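PDB 6J3A: gamma-glutamyltranspeptidase from Streptomyces lincolnensis, which probably transfers or cleaves gamma-glutamyl groups, as an LmbA-like member of the Ntn-hydrolase clan. Local coordinates for residues Q284-P290 with Y336-R341; L305-K310 with W538-S542; V135-E139 with A189-K193. One frame throughout, in Å; residues are numbered along the deposited sequence.

Contact 1: Q284-P290 with Y336-R341; sequences QQLALLP and YNAGRR
Arg341 NE donates a nearly straight hydrogen bond to Leu288 O, 2.9 Å long with an N-H...O angle of 174°. The oxygen lies in the guanidinium plane, but the donor stands above the carbonyl plane of Leu288. Arg341 NH1 adds a weak bond to Ala287 O, also 2.9 Å and clearly bent. Both acceptors lie at the C-terminal end of helix 280-288, whose dipole would probably favour the positive charge. The guanidinium is held between Pro290 CA over one face and Asn337 O over the other. Its chain reaches the carbonyls by a turn at chi3 (58°).

Next to this polar grip, Leu288 CD1 touches both Asn337 OD1, at 3.2 Å, and Arg340 CB, at 3.6 Å. The Leu288 and Asn337 side chains cross at about a right angle. Ala287 CB lies 3.6 Å from Asn337 ND2; the same nitrogen donates to Ser333 O and Leu331 O. A water links Gln284 NE2, Gln284 O and Asn337 OD1. The Gln284 amide is held further by Tyr320 and Asp315, and its NE2 approaches the edge of the Tyr336 ring. Tyr336 OH also bonds Asp315.

The contact is a steep helix crossing, with segment axes at -76° and 9.7 Å apart. Helices 299-319 and 506-519 and strand 256-265 also pack on segment 284-290, and Leu331 of helix 328-331 touches both Gln284 and Tyr336.

Contact 2: L305-K310 with W538-S542; sequences LVEGCK and WHNDS
Apolar packing joins Leu305 and Val306 to the indole of Trp538. Leu305 CD1 meets the edge of the ring in its plane, 3.7 Å from Trp538 CZ2, and the two side chains cross at about a right angle. Val306 CG2 comes in obliquely at the pyrrole part, 3.6 Å from Trp538 NE1. The aliphatic part of Lys310 runs past Asn540 and Ser542, with Lys310 CG 3.9 Å from Ser542 CB and equally far from Asn540 OD1.

Polar atoms meet more sparingly. Cys309 SG approaches Asn540 ND2 to 3.2 Å. The thiol is directed there by its first torsion, with SG opposite the backbone N (chi1 176°). The other end of the Asn540 amide closes an Asx turn: OD1 accepts from Ser542 N at 3.0 Å, in the carbonyl plane and on a lone pair. This bond helps fix the rotation of the amide, with ND2 turned to the cysteine. Ser542 OG is bonded to Gly555 N.

One salt bridge runs within the helix. Lys310 bends at chi2 and chi3, and its NZ meets the syn lone pair of Glu307 OE1 at 2.7 Å. Glu307 OE2 accepts from Ser349 N.

This buried contact sets helix 299-319 against strand 538-540, an edge strand paired antiparallel with 556-560. Val306 also touches Val557 on that partner strand. Helix 506-519 adds Leu515 beside Leu305, Gln508 beside Cys309 and His512 stacked on Trp538.

Contact 3: V135-E139 with A189-K193; sequences VGYAE and AATWK
Ala189 CB packs against one methyl and one methylene of the facing helix, 3.7 Å from Ala138 CB and 3.6 Å from Glu139 CB. With such small groups the backbones come close, and the CA atoms of Val135 and Ala189 are 5.0 Å apart. Val135 spreads its two methyls over different neighbours. Val135 CG2 touches Trp192 CB at 3.9 Å and lies at the edge of the indole, while Val135 CG1 rests 4.0 Å from Lys193 CE.

Beyond this packing, Lys193 NZ forms a salt bridge with Glu139 OE2, 3.0 Å long and weak as a hydrogen bond. Glu139 OE1 is farther from Lys193 NZ, at 3.4 Å. The lysine chain is extended and crosses the glutamate at about a right angle. Glu139 CG sits between its backbone N and carbonyl carbon (chi1 90°), and this torsion sends the chain toward the lysine.

In the next shell, the Trp192 ring is held edge-to-face by Phe45 and also touches Pro57. Backbone hydrogen bonding between Ala138 and Asn185 ties helix 127-140 to the residues just before helix 186-200.

The two helices pack roughly antiparallel, with segment axes at 145° and 9.3 Å apart. Helix 20-31 lies against helix 127-140 through Tyr137, whose OH also bonds Arg617 of the second subunit. Phe45 belongs to helix 36-50, which flanks helix 186-200.

Overall arrangement
Along the chain, contact 3 comes first. It closes a loop of 49 residues, about half of them helical, between helices 127-140 and 186-200. Contact 1 opens later, on helix 280-288, and closes on helix 334-341. Contact 2 opens inside that loop, on helix 299-319, and closes far beyond it at strand 538-540, so contacts 1 and 2 cross. Their centres are 14 Å apart, and they touch where Leu288, Gln285 and Leu289 pack on helix 299-319. Together they tie three helices to a small mixed sheet. Contact 3 lies on the opposite side of the chain's centre, its nearest atoms about 31 Å from contact 2 and 33 Å from contact 1.

Contact 1: Q284-P290 with Y336-R341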
ATOM      1  N   GLN A 284     -13.502  -1.175 -29.400  1.00 28.93           N
ATOM      2  CA  GLN A 284     -14.358  -2.071 -30.203  1.00 29.68           C
ATOM      3  C   GLN A 284     -15.226  -2.971 -29.336  1.00 30.59           C
ATOM      4  O   GLN A 284     -16.370  -3.257 -29.679  1.00 31.95           O
ATOM      5  CB  GLN A 284     -13.529  -2.928 -31.164  1.00 28.90           C
ATOM      6  CG  GLN A 284     -13.084  -2.180 -32.415  1.00 28.75           C
ATOM      7  CD  GLN A 284     -12.786  -3.078 -33.593  1.00 28.74           C
ATOM      8  OE1 GLN A 284     -11.698  -3.018 -34.157  1.00 29.28           O
ATOM      9  NE2 GLN A 284     -13.754  -3.918 -33.977  1.00 28.03           N
ATOM     10  N   GLN A 285     -14.680  -3.407 -28.210  1.00 32.05           N
ATOM     11  CA  GLN A 285     -15.450  -4.197 -27.252  1.00 32.95           C
ATOM     12  C   GLN A 285     -16.620  -3.420 -26.638  1.00 32.40           C
ATOM     13  O   GLN A 285     -17.688  -3.990 -26.398  1.00 31.96           O
ATOM     14  CB  GLN A 285     -14.535  -4.753 -26.166  1.00 33.32           C
ATOM     15  CG  GLN A 285     -13.674  -5.908 -26.651  1.00 33.94           C
ATOM     16  CD  GLN A 285     -12.634  -6.317 -25.626  1.00 33.69           C
ATOM     17  OE1 GLN A 285     -12.905  -7.129 -24.751  1.00 34.04           O
ATOM     18  NE2 GLN A 285     -11.441  -5.751 -25.730  1.00 32.72           N
ATOM     19  N   LEU A 286     -16.406  -2.124 -26.411  1.00 31.77           N
ATOM     20  CA  LEU A 286     -17.425  -1.226 -25.864  1.00 31.75           C
ATOM     21  C   LEU A 286     -18.514  -0.938 -26.880  1.00 31.98           C
ATOM     22  O   LEU A 286     -19.705  -0.941 -26.543  1.00 32.95           O
ATOM     23  CB  LEU A 286     -16.793   0.107 -25.446  1.00 31.49           C
ATOM     24  CG  LEU A 286     -15.912   0.120 -24.208  1.00 30.80           C
ATOM     25  CD1 LEU A 286     -15.232   1.471 -24.075  1.00 30.75           C
ATOM     26  CD2 LEU A 286     -16.731  -0.176 -22.969  1.00 31.20           C
ATOM     27  N   ALA A 287     -18.090  -0.667 -28.116  1.00 30.40           N
ATOM     28  CA  ALA A 287     -19.013  -0.495 -29.242  1.00 29.92           C
ATOM     29  C   ALA A 287     -19.886  -1.722 -29.534  1.00 29.19           C
ATOM     30  O   ALA A 287     -20.993  -1.596 -30.043  1.00 29.39           O
ATOM     31  CB  ALA A 287     -18.243  -0.108 -30.483  1.00 29.72           C
ATOM     32  N   LEU A 288     -19.381  -2.899 -29.205  1.00 29.75           N
ATOM     33  CA  LEU A 288     -20.130  -4.148 -29.385  1.00 31.20           C
ATOM     34  C   LEU A 288     -21.292  -4.316 -28.425  1.00 31.73           C
ATOM     35  O   LEU A 288     -22.248  -5.029 -28.731  1.00 32.06           O
ATOM     36  CB  LEU A 288     -19.192  -5.365 -29.251  1.00 31.07           C
ATOM     37  CG  LEU A 288     -18.806  -6.225 -30.465  1.00 31.33           C
ATOM     38  CD1 LEU A 288     -19.198  -5.647 -31.806  1.00 31.43           C
ATOM     39  CD2 LEU A 288     -17.310  -6.510 -30.447  1.00 32.10           C
ATOM     40  N   LEU A 289     -21.212  -3.667 -27.271  1.00 32.04           N
ATOM     41  CA  LEU A 289     -22.148  -3.936 -26.196  1.00 32.57           C
ATOM     42  C   LEU A 289     -23.549  -3.433 -26.526  1.00 32.68           C
ATOM     43  O   LEU A 289     -23.690  -2.393 -27.158  1.00 32.20           O
ATOM     44  CB  LEU A 289     -21.655  -3.282 -24.905  1.00 32.26           C
ATOM     45  CG  LEU A 289     -20.307  -3.789 -24.375  1.00 31.60           C
ATOM     46  CD1 LEU A 289     -19.776  -2.853 -23.295  1.00 31.61           C
ATOM     47  CD2 LEU A 289     -20.399  -5.223 -23.863  1.00 30.92           C
ATOM     48  N   PRO A 290     -24.590  -4.183 -26.116  1.00 33.39           N
ATOM     49  CA  PRO A 290     -25.923  -3.606 -26.185  1.00 34.05           C
ATOM     50  C   PRO A 290     -26.124  -2.539 -25.100  1.00 34.75           C
ATOM     51  O   PRO A 290     -25.371  -2.491 -24.121  1.00 33.36           O
ATOM     52  CB  PRO A 290     -26.846  -4.809 -25.946  1.00 33.97           C
ATOM     53  CG  PRO A 290     -26.033  -5.778 -25.172  1.00 33.89           C
ATOM     54  CD  PRO A 290     -24.612  -5.570 -25.611  1.00 34.07           C
ATOM     55  N   TYR A 336     -21.938  -0.766 -38.216  1.00 35.40           N
ATOM     56  CA  TYR A 336     -21.070  -1.954 -38.235  1.00 34.40           C
ATOM     57  C   TYR A 336     -21.315  -2.890 -37.040  1.00 34.47           C
ATOM     58  O   TYR A 336     -21.483  -4.112 -37.196  1.00 31.38           O
ATOM     59  CB  TYR A 336     -19.614  -1.485 -38.258  1.00 33.24           C
ATOM     60  CG  TYR A 336     -18.579  -2.581 -38.219  1.00 32.70           C
ATOM     61  CD1 TYR A 336     -18.401  -3.434 -39.295  1.00 32.18           C
ATOM     62  CD2 TYR A 336     -17.768  -2.753 -37.103  1.00 32.54           C
ATOM     63  CE1 TYR A 336     -17.451  -4.435 -39.262  1.00 31.97           C
ATOM     64  CE2 TYR A 336     -16.817  -3.749 -37.057  1.00 32.38           C
ATOM     65  CZ  TYR A 336     -16.653  -4.579 -38.148  1.00 32.19           C
ATOM     66  OH  TYR A 336     -15.709  -5.577 -38.114  1.00 30.95           O
ATOM     67  N   ASN A 337     -21.343  -2.279 -35.859  1.00 33.93           N
ATOM     68  CA  ASN A 337     -21.432  -2.993 -34.593  1.00 33.64           C
ATOM     69  C   ASN A 337     -22.818  -3.604 -34.336  1.00 33.60           C
ATOM     70  O   ASN A 337     -22.942  -4.641 -33.662  1.00 32.41           O
ATOM     71  CB  ASN A 337     -20.984  -2.060 -33.467  1.00 33.33           C
ATOM     72  CG  ASN A 337     -19.483  -1.846 -33.477  1.00 33.53           C
ATOM     73  OD1 ASN A 337     -18.736  -2.747 -33.120  1.00 33.38           O
ATOM     74  ND2 ASN A 337     -19.032  -0.667 -33.917  1.00 32.64           N
ATOM     75  N   ALA A 338     -23.846  -2.974 -34.898  1.00 33.64           N
ATOM     76  CA  ALA A 338     -25.198  -3.524 -34.874  1.00 34.33           C
ATOM     77  C   ALA A 338     -25.190  -4.870 -35.593  1.00 34.55           C
ATOM     78  O   ALA A 338     -25.733  -5.857 -35.099  1.00 34.56           O
ATOM     79  CB  ALA A 338     -26.179  -2.568 -35.534  1.00 34.08           C
ATOM     80  N   GLY A 339     -24.549  -4.905 -36.754  1.00 34.55           N
ATOM     81  CA  GLY A 339     -24.320  -6.163 -37.452  1.00 33.64           C
ATOM     82  C   GLY A 339     -23.550  -7.157 -36.602  1.00 33.04           C
ATOM     83  O   GLY A 339     -23.985  -8.297 -36.412  1.00 32.59           O
ATOM     84  N   ARG A 340     -22.430  -6.702 -36.050  1.00 33.10           N
ATOM     85  CA  ARG A 340     -21.488  -7.585 -35.342  1.00 33.76           C
ATOM     86  C   ARG A 340     -22.007  -8.233 -34.057  1.00 32.57           C
ATOM     87  O   ARG A 340     -21.748  -9.411 -33.828  1.00 29.35           O
ATOM     88  CB  ARG A 340     -20.190  -6.847 -35.034  1.00 34.60           C
ATOM     89  CG  ARG A 340     -19.473  -6.347 -36.275  1.00 36.13           C
ATOM     90  CD  ARG A 340     -18.082  -6.918 -36.349  1.00 38.07           C
ATOM     91  NE  ARG A 340     -18.049  -8.315 -36.764  1.00 38.83           N
ATOM     92  CZ  ARG A 340     -17.022  -9.141 -36.577  1.00 39.37           C
ATOM     93  NH1 ARG A 340     -15.902  -8.747 -35.961  1.00 39.34           N
ATOM     94  NH2 ARG A 340     -17.117 -10.389 -37.004  1.00 40.23           N
ATOM     95  N   ARG A 341     -22.730  -7.477 -33.230  1.00 32.93           N
ATOM     96  CA  ARG A 341     -23.242  -8.016 -31.960  1.00 34.41           C
ATOM     97  C   ARG A 341     -24.253  -9.162 -32.093  1.00 35.70           C
ATOM     98  O   ARG A 341     -24.451  -9.908 -31.136  1.00 33.98           O
ATOM     99  CB  ARG A 341     -23.802  -6.909 -31.059  1.00 34.96           C
ATOM    100  CG  ARG A 341     -25.192  -6.351 -31.384  1.00 34.62           C
ATOM    101  CD  ARG A 341     -25.635  -5.361 -30.308  1.00 33.35           C
ATOM    102  NE  ARG A 341     -24.654  -4.276 -30.192  1.00 32.56           N
ATOM    103  CZ  ARG A 341     -24.752  -3.057 -30.728  1.00 32.12           C
ATOM    104  NH1 ARG A 341     -23.752  -2.187 -30.564  1.00 32.20           N
ATOM    105  NH2 ARG A 341     -25.821  -2.679 -31.417  1.00 31.76           N
TER
HETATM  106  O   HOH W   1     -16.389  -3.673 -32.617  1.00 44.48           O

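Contact 2: L305-K310 with W538-S542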
ATOM      1  N   LEU A 305     -19.213 -10.725 -22.732  1.00 33.23           N
ATOM      2  CA  LEU A 305     -17.922 -10.058 -22.874  1.00 33.52           C
ATOM      3  C   LEU A 305     -16.853 -10.902 -23.557  1.00 34.62           C
ATOM      4  O   LEU A 305     -15.996 -10.354 -24.254  1.00 33.38           O
ATOM      5  CB  LEU A 305     -17.410  -9.600 -21.509  1.00 33.27           C
ATOM      6  CG  LEU A 305     -18.252  -8.538 -20.789  1.00 33.63           C
ATOM      7  CD1 LEU A 305     -17.537  -8.026 -19.546  1.00 33.39           C
ATOM      8  CD2 LEU A 305     -18.630  -7.369 -21.683  1.00 34.03           C
ATOM      9  N   VAL A 306     -16.884 -12.219 -23.339  1.00 35.92           N
ATOM     10  CA  VAL A 306     -15.898 -13.138 -23.941  1.00 36.30           C
ATOM     11  C   VAL A 306     -16.103 -13.197 -25.464  1.00 35.62           C
ATOM     12  O   VAL A 306     -15.182 -12.957 -26.255  1.00 32.67           O
ATOM     13  CB  VAL A 306     -15.972 -14.546 -23.288  1.00 37.31           C
ATOM     14  CG1 VAL A 306     -15.151 -15.589 -24.052  1.00 37.82           C
ATOM     15  CG2 VAL A 306     -15.497 -14.477 -21.841  1.00 36.46           C
ATOM     16  N   GLU A 307     -17.330 -13.501 -25.859  1.00 35.37           N
ATOM     17  CA  GLU A 307     -17.677 -13.549 -27.276  1.00 35.21           C
ATOM     18  C   GLU A 307     -17.418 -12.206 -27.972  1.00 33.68           C
ATOM     19  O   GLU A 307     -16.870 -12.169 -29.072  1.00 33.77           O
ATOM     20  CB  GLU A 307     -19.133 -14.003 -27.456  1.00 34.92           C
ATOM     21  CG  GLU A 307     -19.402 -15.419 -26.961  1.00 34.50           C
ATOM     22  CD  GLU A 307     -18.366 -16.391 -27.467  1.00 35.23           C
ATOM     23  OE1 GLU A 307     -17.466 -16.748 -26.682  1.00 33.98           O
ATOM     24  OE2 GLU A 307     -18.429 -16.751 -28.668  1.00 36.15           O
ATOM     25  N   GLY A 308     -17.792 -11.116 -27.317  1.00 31.78           N
ATOM     26  CA  GLY A 308     -17.517  -9.776 -27.833  1.00 31.58           C
ATOM     27  C   GLY A 308     -16.030  -9.512 -28.004  1.00 31.59           C
ATOM     28  O   GLY A 308     -15.601  -8.975 -29.022  1.00 31.28           O
ATOM     29  N   CYS A 309     -15.246  -9.911 -27.005  1.00 32.75           N
ATOM     30  CA  CYS A 309     -13.786  -9.830 -27.068  1.00 32.08           C
ATOM     31  C   CYS A 309     -13.184 -10.620 -28.242  1.00 32.75           C
ATOM     32  O   CYS A 309     -12.313 -10.102 -28.950  1.00 32.27           O
ATOM     33  CB  CYS A 309     -13.181 -10.303 -25.758  1.00 31.39           C
ATOM     34  SG  CYS A 309     -11.382 -10.352 -25.788  1.00 31.11           S
ATOM     35  N   LYS A 310     -13.655 -11.853 -28.447  1.00 33.16           N
ATOM     36  CA  LYS A 310     -13.232 -12.669 -29.602  1.00 33.72           C
ATOM     37  C   LYS A 310     -13.436 -11.932 -30.924  1.00 33.43           C
ATOM     38  O   LYS A 310     -12.533 -11.865 -31.750  1.00 33.94           O
ATOM     39  CB  LYS A 310     -13.957 -14.033 -29.619  1.00 34.76           C
ATOM     40  CG  LYS A 310     -13.209 -15.121 -28.843  1.00 35.81           C
ATOM     41  CD  LYS A 310     -14.026 -15.801 -27.756  1.00 36.06           C
ATOM     42  CE  LYS A 310     -14.457 -17.200 -28.118  1.00 36.54           C
ATOM     43  NZ  LYS A 310     -14.987 -17.895 -26.910  1.00 37.19           N
ATOM     44  N   TRP A 538     -10.630 -12.451 -15.787  1.00 29.71           N
ATOM     45  CA  TRP A 538     -10.538 -13.571 -16.730  1.00 30.07           C
ATOM     46  C   TRP A 538     -10.006 -13.073 -18.066  1.00 29.85           C
ATOM     47  O   TRP A 538      -9.972 -11.877 -18.309  1.00 29.09           O
ATOM     48  CB  TRP A 538     -11.923 -14.206 -16.947  1.00 31.23           C
ATOM     49  CG  TRP A 538     -12.894 -13.273 -17.687  1.00 32.60           C
ATOM     50  CD1 TRP A 538     -13.164 -13.257 -19.032  1.00 32.97           C
ATOM     51  CD2 TRP A 538     -13.660 -12.207 -17.118  1.00 33.42           C
ATOM     52  NE1 TRP A 538     -14.061 -12.256 -19.328  1.00 33.17           N
ATOM     53  CE2 TRP A 538     -14.383 -11.597 -18.174  1.00 33.78           C
ATOM     54  CE3 TRP A 538     -13.815 -11.706 -15.817  1.00 34.43           C
ATOM     55  CZ2 TRP A 538     -15.242 -10.514 -17.967  1.00 34.10           C
ATOM     56  CZ3 TRP A 538     -14.682 -10.628 -15.609  1.00 33.99           C
ATOM     57  CH2 TRP A 538     -15.379 -10.043 -16.681  1.00 34.35           C
ATOM     58  N   HIS A 539      -9.632 -14.005 -18.936  1.00 30.65           N
ATOM     59  CA  HIS A 539      -9.244 -13.695 -20.324  1.00 30.39           C
ATOM     60  C   HIS A 539      -9.518 -14.885 -21.211  1.00 30.61           C
ATOM     61  O   HIS A 539      -9.655 -15.999 -20.713  1.00 31.17           O
ATOM     62  CB  HIS A 539      -7.759 -13.335 -20.424  1.00 29.55           C
ATOM     63  CG  HIS A 539      -6.829 -14.504 -20.261  1.00 29.33           C
ATOM     64  ND1 HIS A 539      -6.153 -15.075 -21.318  1.00 29.44           N
ATOM     65  CD2 HIS A 539      -6.451 -15.195 -19.162  1.00 29.33           C
ATOM     66  CE1 HIS A 539      -5.400 -16.064 -20.872  1.00 29.24           C
ATOM     67  NE2 HIS A 539      -5.566 -16.160 -19.567  1.00 28.90           N
ATOM     68  N   ASN A 540      -9.580 -14.645 -22.520  1.00 31.40           N
ATOM     69  CA  ASN A 540      -9.579 -15.731 -23.511  1.00 32.10           C
ATOM     70  C   ASN A 540      -8.302 -15.720 -24.349  1.00 32.24           C
ATOM     71  O   ASN A 540      -7.583 -14.716 -24.382  1.00 29.76           O
ATOM     72  CB  ASN A 540     -10.837 -15.679 -24.393  1.00 31.92           C
ATOM     73  CG  ASN A 540     -10.747 -14.653 -25.511  1.00 31.41           C
ATOM     74  OD1 ASN A 540     -10.120 -14.896 -26.540  1.00 31.97           O
ATOM     75  ND2 ASN A 540     -11.415 -13.522 -25.332  1.00 30.15           N
ATOM     76  N   ASP A 541      -8.041 -16.844 -25.020  1.00 33.91           N
ATOM     77  CA  ASP A 541      -6.886 -16.983 -25.931  1.00 36.18           C
ATOM     78  C   ASP A 541      -7.312 -17.484 -27.316  1.00 36.44           C
ATOM     79  O   ASP A 541      -6.521 -18.115 -28.026  1.00 37.87           O
ATOM     80  CB  ASP A 541      -5.832 -17.944 -25.353  1.00 37.69           C
ATOM     81  CG  ASP A 541      -5.062 -17.360 -24.187  1.00 38.13           C
ATOM     82  OD1 ASP A 541      -4.536 -16.224 -24.284  1.00 40.36           O
ATOM     83  OD2 ASP A 541      -4.960 -18.078 -23.177  1.00 38.02           O
ATOM     84  N   SER A 542      -8.545 -17.177 -27.712  1.00 35.59           N
ATOM     85  CA  SER A 542      -9.094 -17.650 -28.987  1.00 35.04           C
ATOM     86  C   SER A 542      -8.844 -16.644 -30.115  1.00 34.54           C
ATOM     87  O   SER A 542      -9.762 -16.085 -30.698  1.00 32.90           O
ATOM     88  CB  SER A 542     -10.578 -17.983 -28.842  1.00 34.66           C
ATOM     89  OG  SER A 542     -11.042 -18.676 -29.980  1.00 34.16           O
TER

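Contact 3: V135-E139 with A189-K193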
ATOM      1  N   VAL A 135      19.306   5.532 -10.628  1.00 27.20           N
ATOM      2  CA  VAL A 135      20.767   5.475 -10.460  1.00 27.69           C
ATOM      3  C   VAL A 135      21.157   4.869  -9.110  1.00 27.95           C
ATOM      4  O   VAL A 135      22.025   4.001  -9.029  1.00 28.74           O
ATOM      5  CB  VAL A 135      21.414   6.881 -10.547  1.00 27.92           C
ATOM      6  CG1 VAL A 135      22.906   6.833 -10.217  1.00 26.90           C
ATOM      7  CG2 VAL A 135      21.236   7.484 -11.933  1.00 28.22           C
ATOM      8  N   GLY A 136      20.535   5.373  -8.053  1.00 29.04           N
ATOM      9  CA  GLY A 136      20.746   4.872  -6.692  1.00 29.62           C
ATOM     10  C   GLY A 136      20.446   3.390  -6.536  1.00 29.94           C
ATOM     11  O   GLY A 136      21.247   2.651  -5.968  1.00 30.20           O
ATOM     12  N   TYR A 137      19.305   2.948  -7.055  1.00 30.13           N
ATOM     13  CA  TYR A 137      18.953   1.526  -6.987  1.00 31.19           C
ATOM     14  C   TYR A 137      19.809   0.673  -7.918  1.00 31.90           C
ATOM     15  O   TYR A 137      20.016  -0.513  -7.663  1.00 32.41           O
ATOM     16  CB  TYR A 137      17.471   1.314  -7.288  1.00 31.22           C
ATOM     17  CG  TYR A 137      16.571   1.863  -6.202  1.00 31.70           C
ATOM     18  CD1 TYR A 137      16.637   1.366  -4.896  1.00 31.53           C
ATOM     19  CD2 TYR A 137      15.660   2.886  -6.467  1.00 31.84           C
ATOM     20  CE1 TYR A 137      15.828   1.869  -3.889  1.00 30.66           C
ATOM     21  CE2 TYR A 137      14.849   3.398  -5.458  1.00 31.97           C
ATOM     22  CZ  TYR A 137      14.933   2.878  -4.174  1.00 30.65           C
ATOM     23  OH  TYR A 137      14.133   3.369  -3.173  1.00 28.95           O
ATOM     24  N   ALA A 138      20.307   1.279  -8.988  1.00 31.48           N
ATOM     25  CA  ALA A 138      21.172   0.583  -9.914  1.00 32.08           C
ATOM     26  C   ALA A 138      22.535   0.321  -9.293  1.00 31.69           C
ATOM     27  O   ALA A 138      23.001  -0.816  -9.295  1.00 31.19           O
ATOM     28  CB  ALA A 138      21.316   1.379 -11.194  1.00 32.81           C
ATOM     29  N   GLU A 139      23.161   1.362  -8.747  1.00 32.56           N
ATOM     30  CA  GLU A 139      24.509   1.206  -8.177  1.00 34.22           C
ATOM     31  C   GLU A 139      24.521   0.628  -6.750  1.00 32.90           C
ATOM     32  O   GLU A 139      25.340  -0.233  -6.465  1.00 32.47           O
ATOM     33  CB  GLU A 139      25.352   2.490  -8.302  1.00 35.76           C
ATOM     34  CG  GLU A 139      25.269   3.489  -7.164  1.00 37.23           C
ATOM     35  CD  GLU A 139      26.257   4.629  -7.324  1.00 37.62           C
ATOM     36  OE1 GLU A 139      27.460   4.439  -7.039  1.00 37.40           O
ATOM     37  OE2 GLU A 139      25.825   5.725  -7.725  1.00 37.84           O
ATOM     38  N   ALA A 189      24.004   1.978 -14.043  1.00 32.22           N
ATOM     39  CA  ALA A 189      24.220   3.148 -13.212  1.00 33.10           C
ATOM     40  C   ALA A 189      25.262   4.077 -13.828  1.00 32.43           C
ATOM     41  O   ALA A 189      25.024   5.275 -13.931  1.00 33.72           O
ATOM     42  CB  ALA A 189      24.647   2.733 -11.823  1.00 33.98           C
ATOM     43  N   ALA A 190      26.399   3.513 -14.242  1.00 31.78           N
ATOM     44  CA  ALA A 190      27.473   4.279 -14.923  1.00 32.42           C
ATOM     45  C   ALA A 190      27.002   4.992 -16.207  1.00 32.91           C
ATOM     46  O   ALA A 190      27.434   6.122 -16.520  1.00 31.65           O
ATOM     47  CB  ALA A 190      28.649   3.367 -15.240  1.00 31.78           C
ATOM     48  N   THR A 191      26.107   4.315 -16.925  1.00 32.92           N
ATOM     49  CA  THR A 191      25.555   4.799 -18.185  1.00 33.41           C
ATOM     50  C   THR A 191      24.732   6.081 -18.023  1.00 33.73           C
ATOM     51  O   THR A 191      24.887   7.015 -18.823  1.00 33.42           O
ATOM     52  CB  THR A 191      24.698   3.706 -18.865  1.00 33.73           C
ATOM     53  OG1 THR A 191      25.498   2.539 -19.070  1.00 32.13           O
ATOM     54  CG2 THR A 191      24.143   4.176 -20.226  1.00 34.31           C
ATOM     55  N   TRP A 192      23.850   6.121 -17.022  1.00 33.02           N
ATOM     56  CA  TRP A 192      23.085   7.351 -16.744  1.00 32.90           C
ATOM     57  C   TRP A 192      23.986   8.450 -16.182  1.00 33.47           C
ATOM     58  O   TRP A 192      23.789   9.626 -16.473  1.00 33.29           O
ATOM     59  CB  TRP A 192      21.894   7.114 -15.797  1.00 31.43           C
ATOM     60  CG  TRP A 192      20.847   6.129 -16.260  1.00 30.68           C
ATOM     61  CD1 TRP A 192      20.153   5.256 -15.470  1.00 30.34           C
ATOM     62  CD2 TRP A 192      20.366   5.918 -17.597  1.00 29.98           C
ATOM     63  NE1 TRP A 192      19.275   4.516 -16.226  1.00 29.77           N
ATOM     64  CE2 TRP A 192      19.390   4.897 -17.534  1.00 30.11           C
ATOM     65  CE3 TRP A 192      20.671   6.478 -18.841  1.00 29.47           C
ATOM     66  CZ2 TRP A 192      18.726   4.433 -18.659  1.00 30.20           C
ATOM     67  CZ3 TRP A 192      20.006   6.024 -19.954  1.00 29.80           C
ATOM     68  CH2 TRP A 192      19.043   5.012 -19.859  1.00 30.49           C
ATOM     69  N   LYS A 193      24.967   8.069 -15.377  1.00 34.76           N
ATOM     70  CA  LYS A 193      25.897   9.045 -14.830  1.00 38.56           C
ATOM     71  C   LYS A 193      26.669   9.749 -15.935  1.00 38.88           C
ATOM     72  O   LYS A 193      26.790  10.973 -15.930  1.00 37.05           O
ATOM     73  CB  LYS A 193      26.866   8.394 -13.851  1.00 40.42           C
ATOM     74  CG  LYS A 193      26.273   8.147 -12.478  1.00 42.49           C
ATOM     75  CD  LYS A 193      27.392   7.854 -11.502  1.00 44.83           C
ATOM     76  CE  LYS A 193      26.896   7.329 -10.173  1.00 46.00           C
ATOM     77  NZ  LYS A 193      28.047   6.695  -9.478  1.00 47.32           N
TER